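Local coordinates for RabGAP/TBC protein (Chlamydomonas reinhardtii, PDB 4P17) that is of unknown function but, as a flagellar protein with an all-helical TBC domain, may act on or bind Rab GTPases, at residues I97-G102 / L134-Q139; E146-G149 / A153-T156; L160-V163 / N168-A171; V163-N166 / A171-W174. All blocks are in the same frame, centred on the assembly; numbering follows the deposited sequence. Where two conformers were deposited one is given.

Contact 1: I97-G102 / L134-Q139; sequences IMVKAG and LCRVLQ
Gln139 lays its side chain across the carbonyl end of Gly102: its CB comes within 3.5 Å of Gly102 O, and CG and CD cover the same carbonyl carbon and oxygen. CG sits between the backbone N and the carbonyl carbon (chi1 83°), and from there the extended chain runs over Gly102 to bring the amide up to the preceding turn of helix 94-102. There Gln139 NE2 donates to Val99 O at 3.0 Å, with 150° at the hydrogen. The oxygen lies nearly in the plane of the Gln139 amide, whereas NE2 is tilted 28° from the Val99 carbonyl plane. The glycine makes room for this course, since a CB at Gly102 would stand only 2.6 Å from Gln139 CG. Replacing Gln139 by alanine removes the amide, and Val99 O would probably lose this donor and a gap would open over Gly102. Beside the amide, Val99 CG1 packs on the aliphatic part of Arg136, 3.8 Å from its CD; the arginine chain bends at chi3, and its guanidinium group is salt-bridged to Glu169. Tyr95 also touches Arg136. The two helix axes approach to 8.3 Å in a nearly perpendicular crossing of helices 94-102 and 128-144 within the all-helical TBC fold.

Contact 2: E146-G149 / A153-T156; sequences ERVG and AMNT
Val148, in the short connection between helices 128-144 and 153-164 of the TBC domain, and Met154, on the first turn of the second helix, point toward each other. This connection contains Tyr150, the tyrosine of what by sequence is probably the counterpart of the YxQ motif of Rab GTPase-activating proteins; here an arginine stands where active relatives carry the glutamine. Met154 has CG anti to its carbonyl carbon (chi1 -66°), and the chain then runs out nearly straight to the sulfur, bridging a backbone separation of 10.0 Å between Gly149 CA and Met154 CA. Val148 offers its CG1 branch to this thioether, 4.3 Å from Met154 SD, a loose apolar contact between a branched side chain and the far part of a long one. Round the pair, Leu138 and Tyr141 of helix 128-144 and Leu176 of helix 169-183 touch Met154, while Val180 touches Val148, so helices 128-144 and 169-183 both pack on the methionine. On the neighbouring residue, Asn155 ND2 bonds to Tyr150 OH and Asn155 OD1 to Thr118, tying the start of helix 153-164 to the loops before it. The carbonyl of Gly149 faces the methionine. The bend at the last torsion of Met154 brings its methyl up to that carbonyl, placing CE 3.8 Å from Gly149 O.

Contact 3: L160-V163 / N168-A171; sequences LMLV and NEEA
A tight helix-to-helix turn brings Leu162, near the end of helix 153-164, against Asn168 and Glu169 at the start of helix 169-183. The touching is done by one branch of the leucine. With CG anti to the carbonyl carbon (chi1 -75°), Leu162 swings its CD2 methyl over the first backbone atoms of the second helix, 3.8 Å from Glu169 CA and 4.2 Å from Asn168 O. The same methyl meets the aliphatic root of the glutamate, at 4.1 Å from Glu169 CG, the two side chains passing at a slant. Glu169 itself is directed away from helix 153-164: beyond CG its chain is extended and ends at Arg136 of helix 128-144. Its hydrocarbon part therefore serves the leucine while its charge serves a third helix, which also touches the pair through Leu134, on Leu162, and through Ala133 and Val137, on Glu169. Asn168 is the N-cap residue. Its OD1 accepts from Ala171 N at 3.0 Å with a fairly straight N-H (164°), although the donor stands above the plane of the side-chain carbonyl, some 50° out of it. This bond engages a backbone N-H that has no carbonyl of a preceding turn to bind, and it probably helps to hold the rotation of the asparagine amide. Leu162 thus covers the capped start of the helix from the flank, where two consecutive helices of the all-helical TBC fold are joined by a short turn and the second is N-capped.

Contact 4: V163-N166 / A171-W174; sequences VALN and AAFW
Phe173 and Trp174 set their rings against each other on helix 169-183: Phe173 CE2 stands 3.6 Å above the plane of the indole, over its centre, while Trp174 CE2 lies at the edge of the phenyl ring, in its plane. Around them, His90 meets the indole, and Tyr95 and an edge-to-face His144 meet the phenyl ring; Trp174 NE1 is hydrogen-bonded to Glu170 OE2. Across the helix from these aromatics, its other flank takes Leu165 of the turn. A single branch carries that contact: CD1 reaches the backbone between two alanines, 3.6 Å from Ala172 N and 4.0 Å from each methyl, Ala171 CB and Ala172 CB. Leu165, the first residue to leave helical geometry, points toward the helix, and having CG anti to its carbonyl carbon (chi1 -63°) lets CD1 reach that backbone. Small side chains at both alanine positions let the methyl come down to the peptide itself. Asn74 of helix 73-80 also touches the leucine, and Met78 touches Ala171. All three residues that meet here are buried, as in the interior between two successive helices joined by a short turn in the all-helical TBC fold.

All four contacts lie within the TBC domain and come in order along the chain, on helices 94-102, 128-144, 153-164 and 169-183. Contact 1 joins helix 94-102 to helix 128-144; contact 2 comes next, in the turn leading into helix 153-164; contacts 3 and 4 share helices 153-164 and 169-183, as well as Val163 and Ala171, and their centres are about 2 Å apart. Contact 1 lies about 12 to 14 Å, centre to centre, from the others and touches each of them: Leu138 packs on Met154, Arg136 meets Glu169, and Val137 reaches the backbone of Phe173. Helix 128-144 thus joins helix 94-102 to the successive helices 153-164 and 169-183.

Contact 1: I97-G102 / L134-Q139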
# COMPACT_ATOMS: atom_id res chain seq x y z
N ILE A 97 0.01 1.84 26.42
CA ILE A 97 1.04 2.67 27.05
C ILE A 97 1.60 3.65 26.03
O ILE A 97 1.80 4.82 26.33
CB ILE A 97 2.19 1.82 27.64
CG1 ILE A 97 1.72 1.07 28.89
CG2 ILE A 97 3.37 2.71 28.04
CD1 ILE A 97 2.63 -0.05 29.33
N MET A 98 1.87 3.16 24.82
CA MET A 98 2.29 4.03 23.73
C MET A 98 1.24 5.09 23.30
O MET A 98 1.59 6.23 22.98
CB MET A 98 2.69 3.15 22.54
CG MET A 98 3.88 2.24 22.81
SD MET A 98 5.38 3.17 23.21
CE MET A 98 5.51 2.82 24.95
N VAL A 99 -0.03 4.74 23.31
CA VAL A 99 -1.09 5.70 23.01
C VAL A 99 -1.07 6.82 24.03
O VAL A 99 -1.02 7.97 23.67
CB VAL A 99 -2.49 5.02 22.98
CG1 VAL A 99 -3.61 6.06 22.80
CG2 VAL A 99 -2.54 4.04 21.85
N LYS A 100 -1.04 6.46 25.30
CA LYS A 100 -0.99 7.44 26.36
C LYS A 100 0.25 8.30 26.25
O LYS A 100 0.21 9.52 26.43
CB LYS A 100 -1.02 6.75 27.72
CG LYS A 100 -1.05 7.75 28.87
CD LYS A 100 -2.37 8.49 28.88
CE LYS A 100 -2.32 9.63 29.88
NZ LYS A 100 -3.51 10.52 29.82
N ALA A 101 1.38 7.67 25.95
CA ALA A 101 2.62 8.41 25.81
C ALA A 101 2.58 9.32 24.60
O ALA A 101 3.15 10.41 24.59
CB ALA A 101 3.78 7.44 25.70
N GLY A 102 1.91 8.85 23.55
CA GLY A 102 1.86 9.63 22.34
C GLY A 102 1.05 10.90 22.48
O GLY A 102 1.11 11.78 21.63
N LEU A 134 -6.97 7.32 13.91
CA LEU A 134 -5.79 7.43 13.08
C LEU A 134 -4.71 8.20 13.83
O LEU A 134 -3.52 7.86 13.80
CB LEU A 134 -6.18 8.10 11.78
CG LEU A 134 -5.11 8.29 10.71
CD1 LEU A 134 -5.63 7.89 9.35
CD2 LEU A 134 -4.71 9.72 10.72
N CYS A 135 -5.13 9.21 14.56
CA CYS A 135 -4.18 10.01 15.32
C CYS A 135 -3.57 9.18 16.44
O CYS A 135 -2.36 9.25 16.69
CB CYS A 135 -4.84 11.27 15.87
SG CYS A 135 -5.13 12.55 14.62
N ARG A 136 -4.39 8.39 17.12
CA ARG A 136 -3.89 7.54 18.20
C ARG A 136 -2.80 6.60 17.71
O ARG A 136 -1.73 6.52 18.29
CB ARG A 136 -5.03 6.74 18.83
CG ARG A 136 -5.80 7.53 19.87
CD ARG A 136 -6.72 6.63 20.72
NE ARG A 136 -7.70 5.93 19.90
CZ ARG A 136 -8.90 6.41 19.60
NH1 ARG A 136 -9.29 7.60 20.04
NH2 ARG A 136 -9.72 5.70 18.85
N VAL A 137 -3.03 5.95 16.58
CA VAL A 137 -2.03 5.01 16.08
C VAL A 137 -0.73 5.71 15.75
O VAL A 137 0.36 5.23 16.08
CB VAL A 137 -2.56 4.29 14.84
CG1 VAL A 137 -1.45 3.44 14.17
CG2 VAL A 137 -3.73 3.43 15.23
N LEU A 138 -0.84 6.87 15.10
CA LEU A 138 0.35 7.55 14.62
C LEU A 138 1.08 8.16 15.77
O LEU A 138 2.29 8.08 15.84
CB LEU A 138 0.02 8.60 13.59
CG LEU A 138 -0.41 8.06 12.23
CD1 LEU A 138 -1.20 9.09 11.42
CD2 LEU A 138 0.80 7.65 11.43
N GLN A 139 0.35 8.73 16.72
CA GLN A 139 1.03 9.35 17.86
C GLN A 139 1.74 8.23 18.68
O GLN A 139 2.88 8.40 19.12
CB GLN A 139 0.02 10.15 18.69
CG GLN A 139 -0.78 9.32 19.70
CD GLN A 139 -1.95 10.07 20.32
OE1 GLN A 139 -2.49 11.02 19.73
NE2 GLN A 139 -2.35 9.65 21.51

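Contact 2: E146-G149 / A153-T156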
# COMPACT_ATOMS: atom_id res chain seq x y z
N GLU A 146 11.08 6.59 18.12
CA GLU A 146 11.38 8.00 18.13
C GLU A 146 12.33 8.37 17.01
O GLU A 146 12.40 9.53 16.61
CB GLU A 146 11.98 8.40 19.49
N ARG A 147 13.08 7.39 16.51
CA ARG A 147 14.11 7.70 15.51
C ARG A 147 13.40 8.07 14.22
O ARG A 147 13.84 8.97 13.50
CB ARG A 147 15.08 6.52 15.30
N VAL A 148 12.30 7.39 13.94
CA VAL A 148 11.51 7.63 12.75
C VAL A 148 10.50 8.75 13.02
O VAL A 148 10.31 9.66 12.21
CB VAL A 148 10.77 6.32 12.31
CG1 VAL A 148 9.70 6.60 11.27
CG2 VAL A 148 11.77 5.33 11.78
N GLY A 149 9.87 8.67 14.18
CA GLY A 149 8.84 9.60 14.58
C GLY A 149 7.58 9.49 13.74
O GLY A 149 6.88 8.47 13.74
N ALA A 153 3.67 10.74 4.85
CA ALA A 153 3.41 9.49 4.15
C ALA A 153 2.65 8.49 5.02
O ALA A 153 1.79 7.77 4.55
CB ALA A 153 4.76 8.87 3.68
N MET A 154 2.99 8.45 6.30
CA MET A 154 2.42 7.45 7.19
C MET A 154 0.94 7.72 7.47
O MET A 154 0.21 6.84 7.87
CB MET A 154 3.23 7.39 8.49
CG MET A 154 4.67 6.87 8.32
SD MET A 154 5.78 7.44 9.66
CE MET A 154 5.17 6.44 11.02
N ASN A 155 0.47 8.94 7.22
CA ASN A 155 -0.93 9.25 7.51
C ASN A 155 -1.87 8.41 6.66
O ASN A 155 -2.70 7.67 7.18
CB ASN A 155 -1.22 10.75 7.32
CG ASN A 155 -2.51 11.18 7.98
OD1 ASN A 155 -3.61 10.84 7.52
ND2 ASN A 155 -2.40 11.97 9.01
N THR A 156 -1.70 8.45 5.34
CA THR A 156 -2.63 7.72 4.49
C THR A 156 -2.38 6.20 4.55
O THR A 156 -3.30 5.41 4.43
CB THR A 156 -2.59 8.24 3.00
OG1 THR A 156 -1.26 8.14 2.48
CG2 THR A 156 -3.07 9.71 2.92

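Contact 3: L160-V163 / N168-A171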
# COMPACT_ATOMS: atom_id res chain seq x y z
N LEU A 160 -5.43 3.63 5.47
CA LEU A 160 -5.86 2.46 4.72
C LEU A 160 -5.68 1.21 5.53
O LEU A 160 -6.47 0.29 5.40
CB LEU A 160 -5.13 2.36 3.37
CG LEU A 160 -6.00 2.37 2.11
CD1 LEU A 160 -6.92 3.56 2.06
CD2 LEU A 160 -5.07 2.38 0.89
N MET A 161 -4.66 1.16 6.39
CA MET A 161 -4.52 0.02 7.27
C MET A 161 -5.75 -0.11 8.18
O MET A 161 -6.31 -1.20 8.32
CB MET A 161 -3.26 0.13 8.11
CG MET A 161 -1.99 -0.15 7.37
SD MET A 161 -0.68 -0.07 8.62
CE MET A 161 0.77 -0.42 7.60
N LEU A 162 -6.17 1.01 8.77
CA LEU A 162 -7.36 0.99 9.63
C LEU A 162 -8.59 0.43 8.89
O LEU A 162 -9.29 -0.43 9.40
CB LEU A 162 -7.65 2.38 10.19
CG LEU A 162 -6.72 2.86 11.31
CD1 LEU A 162 -6.99 4.33 11.60
CD2 LEU A 162 -6.86 2.02 12.58
N VAL A 163 -8.81 0.89 7.67
CA VAL A 163 -9.99 0.45 6.94
C VAL A 163 -9.88 -1.03 6.54
O VAL A 163 -10.86 -1.77 6.63
CB VAL A 163 -10.22 1.33 5.69
CG1 VAL A 163 -11.34 0.79 4.88
CG2 VAL A 163 -10.56 2.77 6.10
N ASN A 168 -9.30 -1.85 13.47
CA ASN A 168 -8.51 -2.37 14.59
C ASN A 168 -7.21 -1.60 14.76
O ASN A 168 -6.25 -1.84 14.02
CB ASN A 168 -8.21 -3.85 14.38
CG ASN A 168 -7.64 -4.51 15.61
OD1 ASN A 168 -6.82 -3.92 16.32
ND2 ASN A 168 -8.09 -5.73 15.89
N GLU A 169 -7.18 -0.68 15.72
CA GLU A 169 -6.07 0.26 15.86
C GLU A 169 -4.79 -0.42 16.30
O GLU A 169 -3.71 -0.07 15.83
CB GLU A 169 -6.42 1.36 16.85
CG GLU A 169 -7.74 2.01 16.60
CD GLU A 169 -8.15 2.89 17.74
OE1 GLU A 169 -7.26 3.28 18.54
OE2 GLU A 169 -9.36 3.18 17.83
N GLU A 170 -4.88 -1.36 17.24
CA GLU A 170 -3.67 -2.01 17.70
C GLU A 170 -3.08 -2.86 16.57
O GLU A 170 -1.86 -2.92 16.40
CB GLU A 170 -3.92 -2.88 18.94
CG GLU A 170 -2.70 -3.68 19.32
CD GLU A 170 -2.73 -4.24 20.72
OE1 GLU A 170 -3.77 -4.16 21.39
OE2 GLU A 170 -1.70 -4.80 21.15
N ALA A 171 -3.94 -3.49 15.78
CA ALA A 171 -3.44 -4.24 14.62
C ALA A 171 -2.69 -3.31 13.66
O ALA A 171 -1.63 -3.63 13.14
CB ALA A 171 -4.59 -4.92 13.91

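Contact 4: V163-N166 / A171-W174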
# COMPACT_ATOMS: atom_id res chain seq x y z
N VAL A 163 -8.81 0.89 7.67
CA VAL A 163 -9.99 0.45 6.94
C VAL A 163 -9.88 -1.03 6.54
O VAL A 163 -10.86 -1.77 6.63
CB VAL A 163 -10.22 1.33 5.69
CG1 VAL A 163 -11.34 0.79 4.88
CG2 VAL A 163 -10.56 2.77 6.10
N ALA A 164 -8.70 -1.47 6.11
CA ALA A 164 -8.49 -2.86 5.69
C ALA A 164 -8.54 -3.82 6.86
O ALA A 164 -8.81 -5.01 6.66
CB ALA A 164 -7.15 -3.02 4.97
N LEU A 165 -8.21 -3.31 8.04
CA LEU A 165 -8.12 -4.11 9.27
C LEU A 165 -9.37 -3.96 10.16
O LEU A 165 -9.30 -4.17 11.36
CB LEU A 165 -6.87 -3.71 10.07
CG LEU A 165 -5.52 -3.98 9.38
CD1 LEU A 165 -4.41 -3.39 10.20
CD2 LEU A 165 -5.31 -5.48 9.19
N ASN A 166 -10.48 -3.54 9.56
CA ASN A 166 -11.77 -3.40 10.27
C ASN A 166 -11.70 -2.51 11.51
O ASN A 166 -12.34 -2.76 12.56
CB ASN A 166 -12.28 -4.79 10.62
CG ASN A 166 -12.13 -5.77 9.47
OD1 ASN A 166 -12.29 -5.40 8.30
ND2 ASN A 166 -11.81 -7.01 9.79
N ALA A 171 -3.94 -3.49 15.78
CA ALA A 171 -3.44 -4.24 14.62
C ALA A 171 -2.69 -3.31 13.66
O ALA A 171 -1.63 -3.63 13.14
CB ALA A 171 -4.59 -4.92 13.91
N ALA A 172 -3.28 -2.19 13.40
CA ALA A 172 -2.68 -1.21 12.50
C ALA A 172 -1.35 -0.73 13.04
O ALA A 172 -0.37 -0.62 12.31
CB ALA A 172 -3.65 -0.07 12.28
N PHE A 173 -1.27 -0.50 14.36
CA PHE A 173 -0.02 -0.15 14.99
C PHE A 173 1.08 -1.22 14.80
O PHE A 173 2.21 -0.92 14.47
CB PHE A 173 -0.26 0.10 16.49
CG PHE A 173 1.00 0.31 17.27
CD1 PHE A 173 1.55 1.58 17.40
CD2 PHE A 173 1.61 -0.77 17.91
CE1 PHE A 173 2.70 1.78 18.14
CE2 PHE A 173 2.79 -0.59 18.63
CZ PHE A 173 3.32 0.67 18.76
N TRP A 174 0.75 -2.49 14.98
CA TRP A 174 1.76 -3.51 14.87
C TRP A 174 2.14 -3.78 13.39
O TRP A 174 3.30 -4.10 13.08
CB TRP A 174 1.29 -4.78 15.59
CG TRP A 174 1.34 -4.59 17.07
CD1 TRP A 174 0.29 -4.57 17.94
CD2 TRP A 174 2.52 -4.37 17.86
NE1 TRP A 174 0.75 -4.37 19.23
CE2 TRP A 174 2.11 -4.23 19.20
CE3 TRP A 174 3.88 -4.28 17.55
CZ2 TRP A 174 3.02 -4.00 20.24
CZ3 TRP A 174 4.77 -4.02 18.57
CH2 TRP A 174 4.34 -3.90 19.90